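Local structure of lipoprotein (Colwellia psychrerythraea, 3O0Y) at residues 298-301 with 302-306; 509-512 with 513-517; 543-546 with 547-551. The protein is a putative lipoprotein of unknown function whose family belongs to a clan of metallopeptidases, so a peptidase-like fold is probable but no activity is established. All coordinates share one frame; numbering follows the deposited sequence.

How the contacts relate
Along the chain the three contacts come in series, and each marks the end of a helix: contact 1 begins helix 302-326, contact 2 closes helix 491-515, and contact 3 closes helix 536-548. Contact 2 stands in the middle, its centre about 10 Å from the centre of each of the others, whereas the centres of contacts 1 and 3 are about 17 Å apart, and their nearest atoms, about 8 Å apart, do not touch. His306 packs on the last turns of helix 491-515 and Pro302 on Asp516 just beyond it; on the way to contact 3, His515 NE2 reaches Tyr546 O at 2.7 Å. Three helix ends distant in sequence thus meet within one largely helical family region.

Contact 1 of 3, residues 298-301 with 302-306; sequences SELS and PTQIH
Ser301 and Gln304 trade hydrogen bonds across the first turn of helix 302-326, and the exchange is a capping box. In one direction Gln304 N gives its hydrogen to Ser301 OG over 3.0 Å, a fairly straight bond at 162°. In the other, Ser301 N donates to Gln304 OE1 at 3.1 Å, arriving in the carbonyl plane of the amide and on a lone pair. Ser301 holds OG between its own N and carbonyl carbon (chi1 75°), which swings the hydroxyl under the helix start, where Gln304 N points. Gln304 runs extended beyond CG, and the amide's rotation at chi3 (-51°) presents OE1 to Ser301 N. The hydroxyl also lies 3.4 Å from Gln304 OE1, at best a weak bond with its proton not settled. The backbone carbonyl is used as well: Ser301 O accepts from Ile305 N at 3.0 Å, the first regular bond of the helix.

Three residues before the cap, Ser298 OG takes the hydrogen of Leu300 N at 3.0 Å, an ST turn that shapes the approach to it. Apolar atoms close the sides. Leu300 CB meets Ile305 CG1 at 3.8 Å, and its CD2 touches the amide oxygen of Gln304, the two side chains crossing at about a right angle. Ile305 goes on to Leu508 and Thr512 of helix 491-515, while Pro302 packs on Ile292 of the preceding helix.

Chemically, Ser301 OG stands in for the carbonyl a preceding turn would offer Gln304 N, and Gln304 OE1 satisfies the amide of the cap residue itself, which probably helps to set the direction in which the chain enters the helix.

Contact 2 of 3, residues 509-512 with 513-517; sequences VVDT and GLHDK
Asp511 and His515 lie one turn apart on the last stretch of helix 491-515, with the carboxylate beside the imidazole edge: OD1 of Asp511 is 3.4 Å from His515 CD2, and the two planes are 61° apart. CG of Asp511 stands opposite its backbone N (chi1 -173°), which lets the carboxylate reach along the helix to that ring. The same pair is joined through the backbone by His515 N to Asp511 O at 3.0 Å, and Leu514 CB lies over one ring face.

Then the helix runs out. Thr512 O accepts twice, from Asp516 N at 2.9 Å and from Lys517 N at 3.1 Å, the latter in the carbonyl plane, while Lys517 NZ folds back to a salt bridge with Asp516 OD2.

Outside partners fix the polar ends: Tyr288 OH bonds Asp511 OD2, Thr512 OG1 returns to Leu508 O, and His515 is held by Ile278 N at ND1 and Tyr546 O at NE2. Replacing Asp511 by alanine removes the carboxylate and is likely to leave Tyr288 OH without this acceptor and the CD2 edge of the imidazole without its neighbour. Helix 302-326 packs against Val509 and Thr512, whereas Val510 and Leu514 lean on Tyr546 of helix 536-548.

Contact 3 of 3, residues 543-546 with 547-551; sequences IERY and MAWPG. With SO4 (sulfate ion), chain D.
O4 of the sulfate, an ion probably left from the crystallisation liquor, is gripped by Arg545 at the edge of its guanidinium, near the plane: NH2 donates at 2.7 Å and 156°, and NH1 to the same oxygen at 3.2 Å, a weak bond. Tyr556, Arg504 and Arg507 also bond the sulfate, and Gln552 OE1 takes a further bond from Arg545 NH1. An extended chain from CG to NE carries the guanidinium there, and on the way it passes Trp549. Arg545 NE lies 3.5 Å from Trp549 CZ3, an atom that sits over one guanidinium face; Arg545 CG comes to 3.6 Å from Trp549 CE3. The two flat groups are turned 60° apart, so this is no parallel stack.

Backbone bonds finish helix 536-548, with Trp549 N reaching Arg545 O at 2.9 Å, just where the chain leaves helical geometry. On another side Ile543 CG2 meets Met547 SD at 4.1 Å. Trp549 itself is held by Asn142 through NE1 and by the ring of Trp130, edge to face.

With Trp549 CZ3 over one face, and NH1 and NH2 both bonded to the sulfate, the guanidinium is probably restrained from turning; the gathered arginines probably make this a locally positive, anion-binding spot, although Glu542, in a long, weak ion pair with Arg545, would offset part of the charge.

Contact 1 of 3, residues 298-301 with 302-306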
loop_
_atom_site.group_PDB
_atom_site.type_symbol
_atom_site.label_atom_id
_atom_site.label_comp_id
_atom_site.label_asym_id
_atom_site.label_seq_id
_atom_site.Cartn_x
_atom_site.Cartn_y
_atom_site.Cartn_z
ATOM N N SER A 298 15.589 1.287 7.265
ATOM C CA SER A 298 16.896 0.792 7.409
ATOM C C SER A 298 17.947 1.893 7.109
ATOM O O SER A 298 17.724 2.787 6.274
ATOM C CB SER A 298 17.112 -0.414 6.491
ATOM O OG SER A 298 18.455 -1.007 6.613
ATOM N N GLU A 299 19.098 1.741 7.728
ATOM C CA GLU A 299 20.271 2.577 7.373
ATOM C C GLU A 299 21.366 1.741 6.705
ATOM O O GLU A 299 22.470 2.224 6.439
ATOM C CB GLU A 299 20.776 3.249 8.641
ATOM C CG GLU A 299 19.741 4.247 9.171
ATOM C CD GLU A 299 20.269 5.299 10.091
ATOM O OE1 GLU A 299 21.309 5.077 10.748
ATOM O OE2 GLU A 299 19.588 6.338 10.174
ATOM N N LEU A 300 21.064 0.496 6.380
ATOM C CA LEU A 300 22.000 -0.319 5.636
ATOM C C LEU A 300 22.180 0.278 4.232
ATOM O O LEU A 300 21.305 0.969 3.655
ATOM C CB LEU A 300 21.496 -1.762 5.584
ATOM C CG LEU A 300 21.386 -2.548 6.914
ATOM C CD1 LEU A 300 20.756 -3.936 6.715
ATOM C CD2 LEU A 300 22.741 -2.639 7.674
ATOM N N SER A 301 23.346 -0.003 3.652
ATOM C CA SER A 301 23.623 0.314 2.296
ATOM C C SER A 301 22.866 -0.604 1.336
ATOM O O SER A 301 22.476 -1.700 1.729
ATOM C CB SER A 301 25.136 0.161 2.012
ATOM O OG SER A 301 25.533 -1.209 1.911
ATOM N N PRO A 302 22.655 -0.134 0.099
ATOM C CA PRO A 302 22.024 -0.923 -0.952
ATOM C C PRO A 302 22.816 -2.194 -1.159
ATOM O O PRO A 302 22.227 -3.256 -1.326
ATOM C CB PRO A 302 22.149 0.004 -2.192
ATOM C CG PRO A 302 22.197 1.345 -1.658
ATOM C CD PRO A 302 22.923 1.244 -0.378
ATOM N N THR A 303 24.149 -2.134 -1.111
ATOM C CA THR A 303 24.967 -3.365 -1.134
ATOM C C THR A 303 24.660 -4.384 -0.041
ATOM O O THR A 303 24.478 -5.565 -0.352
ATOM C CB THR A 303 26.485 -3.076 -1.144
ATOM O OG1 THR A 303 26.780 -2.259 -2.277
ATOM C CG2 THR A 303 27.279 -4.353 -1.290
ATOM N N GLN A 304 24.528 -3.952 1.215
ATOM C CA GLN A 304 24.191 -4.880 2.303
ATOM C C GLN A 304 22.779 -5.490 2.152
ATOM O O GLN A 304 22.589 -6.666 2.491
ATOM C CB GLN A 304 24.297 -4.172 3.616
ATOM C CG GLN A 304 25.756 -3.807 3.983
ATOM C CD GLN A 304 25.849 -2.863 5.201
ATOM O OE1 GLN A 304 25.191 -1.832 5.262
ATOM N NE2 GLN A 304 26.665 -3.250 6.190
ATOM N N ILE A 305 21.830 -4.654 1.737
ATOM C CA ILE A 305 20.447 -5.091 1.546
ATOM C C ILE A 305 20.386 -6.116 0.401
ATOM O O ILE A 305 19.737 -7.138 0.505
ATOM C CB ILE A 305 19.496 -3.893 1.311
ATOM C CG1 ILE A 305 19.486 -3.014 2.573
ATOM C CG2 ILE A 305 18.040 -4.412 0.969
ATOM C CD1 ILE A 305 18.852 -1.641 2.387
ATOM N N HIS A 306 21.086 -5.817 -0.692
ATOM C CA HIS A 306 21.195 -6.763 -1.834
ATOM C C HIS A 306 21.689 -8.096 -1.406
ATOM O O HIS A 306 21.131 -9.113 -1.756
ATOM C CB HIS A 306 22.118 -6.119 -2.910
ATOM C CG HIS A 306 21.983 -6.704 -4.286
ATOM N ND1 HIS A 306 22.887 -7.614 -4.805
ATOM C CD2 HIS A 306 21.072 -6.487 -5.258
ATOM C CE1 HIS A 306 22.521 -7.934 -6.047
ATOM N NE2 HIS A 306 21.444 -7.234 -6.355
#

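Contact 2 of 3, residues 509-512 with 513-517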
loop_
_atom_site.group_PDB
_atom_site.type_symbol
_atom_site.label_atom_id
_atom_site.label_comp_id
_atom_site.label_asym_id
_atom_site.label_seq_id
_atom_site.Cartn_x
_atom_site.Cartn_y
_atom_site.Cartn_z
ATOM N N VAL A 509 16.604 -8.069 -3.769
ATOM C CA VAL A 509 17.636 -8.177 -4.775
ATOM C C VAL A 509 17.363 -7.252 -5.977
ATOM O O VAL A 509 18.258 -6.502 -6.481
ATOM C CB VAL A 509 17.788 -9.608 -5.267
ATOM C CG1 VAL A 509 18.884 -9.657 -6.339
ATOM C CG2 VAL A 509 18.173 -10.579 -4.143
ATOM N N VAL A 510 16.123 -7.304 -6.480
ATOM C CA VAL A 510 15.798 -6.563 -7.703
ATOM C C VAL A 510 15.608 -5.032 -7.460
ATOM O O VAL A 510 15.905 -4.218 -8.360
ATOM C CB VAL A 510 14.573 -7.151 -8.510
ATOM C CG1 VAL A 510 14.902 -8.609 -9.028
ATOM C CG2 VAL A 510 13.295 -7.099 -7.721
ATOM N N ASP A 511 15.100 -4.624 -6.292
ATOM C CA ASP A 511 14.904 -3.173 -6.081
ATOM C C ASP A 511 16.262 -2.520 -5.912
ATOM O O ASP A 511 16.548 -1.511 -6.562
ATOM C CB ASP A 511 14.003 -2.939 -4.864
ATOM C CG ASP A 511 13.613 -1.490 -4.684
ATOM O OD1 ASP A 511 12.675 -1.048 -5.365
ATOM O OD2 ASP A 511 14.299 -0.798 -3.908
ATOM N N THR A 512 17.131 -3.144 -5.104
ATOM C CA THR A 512 18.515 -2.619 -4.982
ATOM C C THR A 512 19.262 -2.784 -6.335
ATOM O O THR A 512 20.101 -1.972 -6.709
ATOM C CB THR A 512 19.284 -3.292 -3.879
ATOM O OG1 THR A 512 19.266 -4.737 -4.028
ATOM C CG2 THR A 512 18.710 -2.976 -2.504
ATOM N N GLY A 513 18.956 -3.882 -7.040
ATOM C CA GLY A 513 19.514 -4.144 -8.403
ATOM C C GLY A 513 19.276 -2.977 -9.337
ATOM O O GLY A 513 20.239 -2.403 -9.870
ATOM N N LEU A 514 18.017 -2.667 -9.551
ATOM C CA LEU A 514 17.609 -1.554 -10.419
ATOM C C LEU A 514 18.128 -0.204 -9.951
ATOM O O LEU A 514 18.614 0.587 -10.759
ATOM C CB LEU A 514 16.078 -1.471 -10.413
ATOM C CG LEU A 514 15.348 -2.552 -11.161
ATOM C CD1 LEU A 514 13.871 -2.616 -10.633
ATOM C CD2 LEU A 514 15.366 -2.361 -12.658
ATOM N N HIS A 515 17.981 0.096 -8.670
ATOM C CA HIS A 515 18.105 1.483 -8.225
ATOM C C HIS A 515 19.516 1.857 -7.777
ATOM O O HIS A 515 19.853 3.039 -7.736
ATOM C CB HIS A 515 17.108 1.740 -7.107
ATOM C CG HIS A 515 15.684 1.757 -7.607
ATOM N ND1 HIS A 515 15.282 2.589 -8.639
ATOM C CD2 HIS A 515 14.608 0.999 -7.293
ATOM C CE1 HIS A 515 13.997 2.402 -8.867
ATOM N NE2 HIS A 515 13.561 1.446 -8.056
ATOM N N ASP A 516 20.340 0.856 -7.461
ATOM C CA ASP A 516 21.759 1.068 -7.078
ATOM C C ASP A 516 22.794 0.350 -7.946
ATOM O O ASP A 516 23.832 0.958 -8.305
ATOM C CB ASP A 516 21.962 0.688 -5.610
ATOM C CG ASP A 516 23.425 0.915 -5.148
ATOM O OD1 ASP A 516 23.801 2.054 -4.942
ATOM O OD2 ASP A 516 24.172 -0.061 -5.071
ATOM N N LYS A 517 22.541 -0.912 -8.280
ATOM C CA LYS A 517 23.478 -1.685 -9.097
ATOM C C LYS A 517 23.308 -1.467 -10.591
ATOM O O LYS A 517 24.056 -2.050 -11.376
ATOM C CB LYS A 517 23.408 -3.158 -8.762
ATOM C CG LYS A 517 23.601 -3.499 -7.330
ATOM C CD LYS A 517 24.930 -3.105 -6.781
ATOM C CE LYS A 517 25.008 -3.627 -5.332
ATOM N NZ LYS A 517 23.746 -3.199 -4.530
#

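Contact 3 of 3, residues 543-546 with 547-551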
loop_
_atom_site.group_PDB
_atom_site.type_symbol
_atom_site.label_atom_id
_atom_site.label_comp_id
_atom_site.label_asym_id
_atom_site.label_seq_id
_atom_site.Cartn_x
_atom_site.Cartn_y
_atom_site.Cartn_z
ATOM N N ILE A 543 8.271 -5.430 -11.814
ATOM C CA ILE A 543 9.518 -4.677 -12.062
ATOM C C ILE A 543 9.193 -3.198 -12.414
ATOM O O ILE A 543 9.800 -2.275 -11.872
ATOM C CB ILE A 543 10.381 -5.340 -13.200
ATOM C CG1 ILE A 543 10.858 -6.716 -12.749
ATOM C CG2 ILE A 543 11.551 -4.343 -13.674
ATOM C CD1 ILE A 543 11.493 -6.806 -11.340
ATOM N N GLU A 544 8.155 -2.947 -13.216
ATOM C CA GLU A 544 7.777 -1.559 -13.511
ATOM C C GLU A 544 7.238 -0.790 -12.293
ATOM O O GLU A 544 7.451 0.388 -12.133
ATOM C CB GLU A 544 6.825 -1.467 -14.710
ATOM C CG GLU A 544 7.548 -2.047 -16.009
ATOM C CD GLU A 544 6.745 -2.016 -17.277
ATOM O OE1 GLU A 544 5.630 -1.437 -17.258
ATOM O OE2 GLU A 544 7.273 -2.468 -18.328
ATOM N N ARG A 545 6.550 -1.488 -11.408
ATOM C CA ARG A 545 6.142 -0.937 -10.120
ATOM C C ARG A 545 7.406 -0.501 -9.340
ATOM O O ARG A 545 7.430 0.609 -8.799
ATOM C CB ARG A 545 5.363 -2.000 -9.307
ATOM C CG ARG A 545 5.324 -1.775 -7.827
ATOM C CD ARG A 545 4.573 -2.925 -7.137
ATOM N NE ARG A 545 4.870 -2.976 -5.729
ATOM C CZ ARG A 545 4.255 -3.797 -4.902
ATOM N NH1 ARG A 545 4.599 -3.818 -3.644
ATOM N NH2 ARG A 545 3.320 -4.614 -5.377
ATOM N N TYR A 546 8.405 -1.363 -9.260
ATOM C CA TYR A 546 9.609 -1.081 -8.421
ATOM C C TYR A 546 10.321 0.130 -8.957
ATOM O O TYR A 546 10.875 0.975 -8.215
ATOM C CB TYR A 546 10.565 -2.259 -8.329
ATOM C CG TYR A 546 9.900 -3.542 -7.847
ATOM C CD1 TYR A 546 8.761 -3.543 -7.085
ATOM C CD2 TYR A 546 10.398 -4.744 -8.245
ATOM C CE1 TYR A 546 8.175 -4.756 -6.726
ATOM C CE2 TYR A 546 9.803 -5.956 -7.877
ATOM C CZ TYR A 546 8.708 -5.942 -7.164
ATOM O OH TYR A 546 8.139 -7.205 -6.869
ATOM N N MET A 547 10.282 0.246 -10.273
ATOM C CA MET A 547 10.909 1.398 -10.973
ATOM C C MET A 547 10.206 2.719 -10.592
ATOM O O MET A 547 10.857 3.718 -10.426
ATOM C CB MET A 547 10.898 1.223 -12.493
ATOM C CG MET A 547 11.834 0.141 -13.070
ATOM S SD MET A 547 11.520 -0.377 -14.828
ATOM C CE MET A 547 11.563 1.302 -15.601
ATOM N N ALA A 548 8.892 2.697 -10.395
ATOM C CA ALA A 548 8.080 3.889 -10.035
ATOM C C ALA A 548 8.113 4.170 -8.555
ATOM O O ALA A 548 7.859 5.302 -8.148
ATOM C CB ALA A 548 6.581 3.679 -10.468
ATOM N N TRP A 549 8.325 3.124 -7.739
ATOM C CA TRP A 549 8.299 3.187 -6.257
ATOM C C TRP A 549 9.603 2.741 -5.602
ATOM O O TRP A 549 9.637 1.807 -4.833
ATOM C CB TRP A 549 7.189 2.296 -5.694
ATOM C CG TRP A 549 5.816 2.660 -6.004
ATOM C CD1 TRP A 549 5.344 3.838 -6.517
ATOM C CD2 TRP A 549 4.651 1.861 -5.733
ATOM N NE1 TRP A 549 3.979 3.794 -6.630
ATOM C CE2 TRP A 549 3.531 2.589 -6.165
ATOM C CE3 TRP A 549 4.453 0.587 -5.201
ATOM C CZ2 TRP A 549 2.242 2.087 -6.071
ATOM C CZ3 TRP A 549 3.185 0.073 -5.135
ATOM C CH2 TRP A 549 2.084 0.836 -5.531
ATOM N N PRO A 550 10.733 3.371 -5.936
ATOM C CA PRO A 550 11.976 2.969 -5.323
ATOM C C PRO A 550 11.958 2.844 -3.813
ATOM O O PRO A 550 11.533 3.739 -3.093
ATOM C CB PRO A 550 12.980 4.056 -5.758
ATOM C CG PRO A 550 12.262 4.920 -6.637
ATOM C CD PRO A 550 10.801 4.684 -6.531
ATOM N N GLY A 551 12.418 1.677 -3.356
ATOM C CA GLY A 551 12.542 1.323 -1.956
ATOM C C GLY A 551 11.356 0.655 -1.316
ATOM O O GLY A 551 11.509 0.012 -0.244
HETATM S S SO4 D . 2.096 -6.873 -2.200
HETATM O O1 SO4 D . 3.022 -7.866 -1.592
HETATM O O2 SO4 D . 0.812 -7.478 -2.323
HETATM O O3 SO4 D . 1.891 -5.683 -1.339
HETATM O O4 SO4 D . 2.664 -6.323 -3.403
#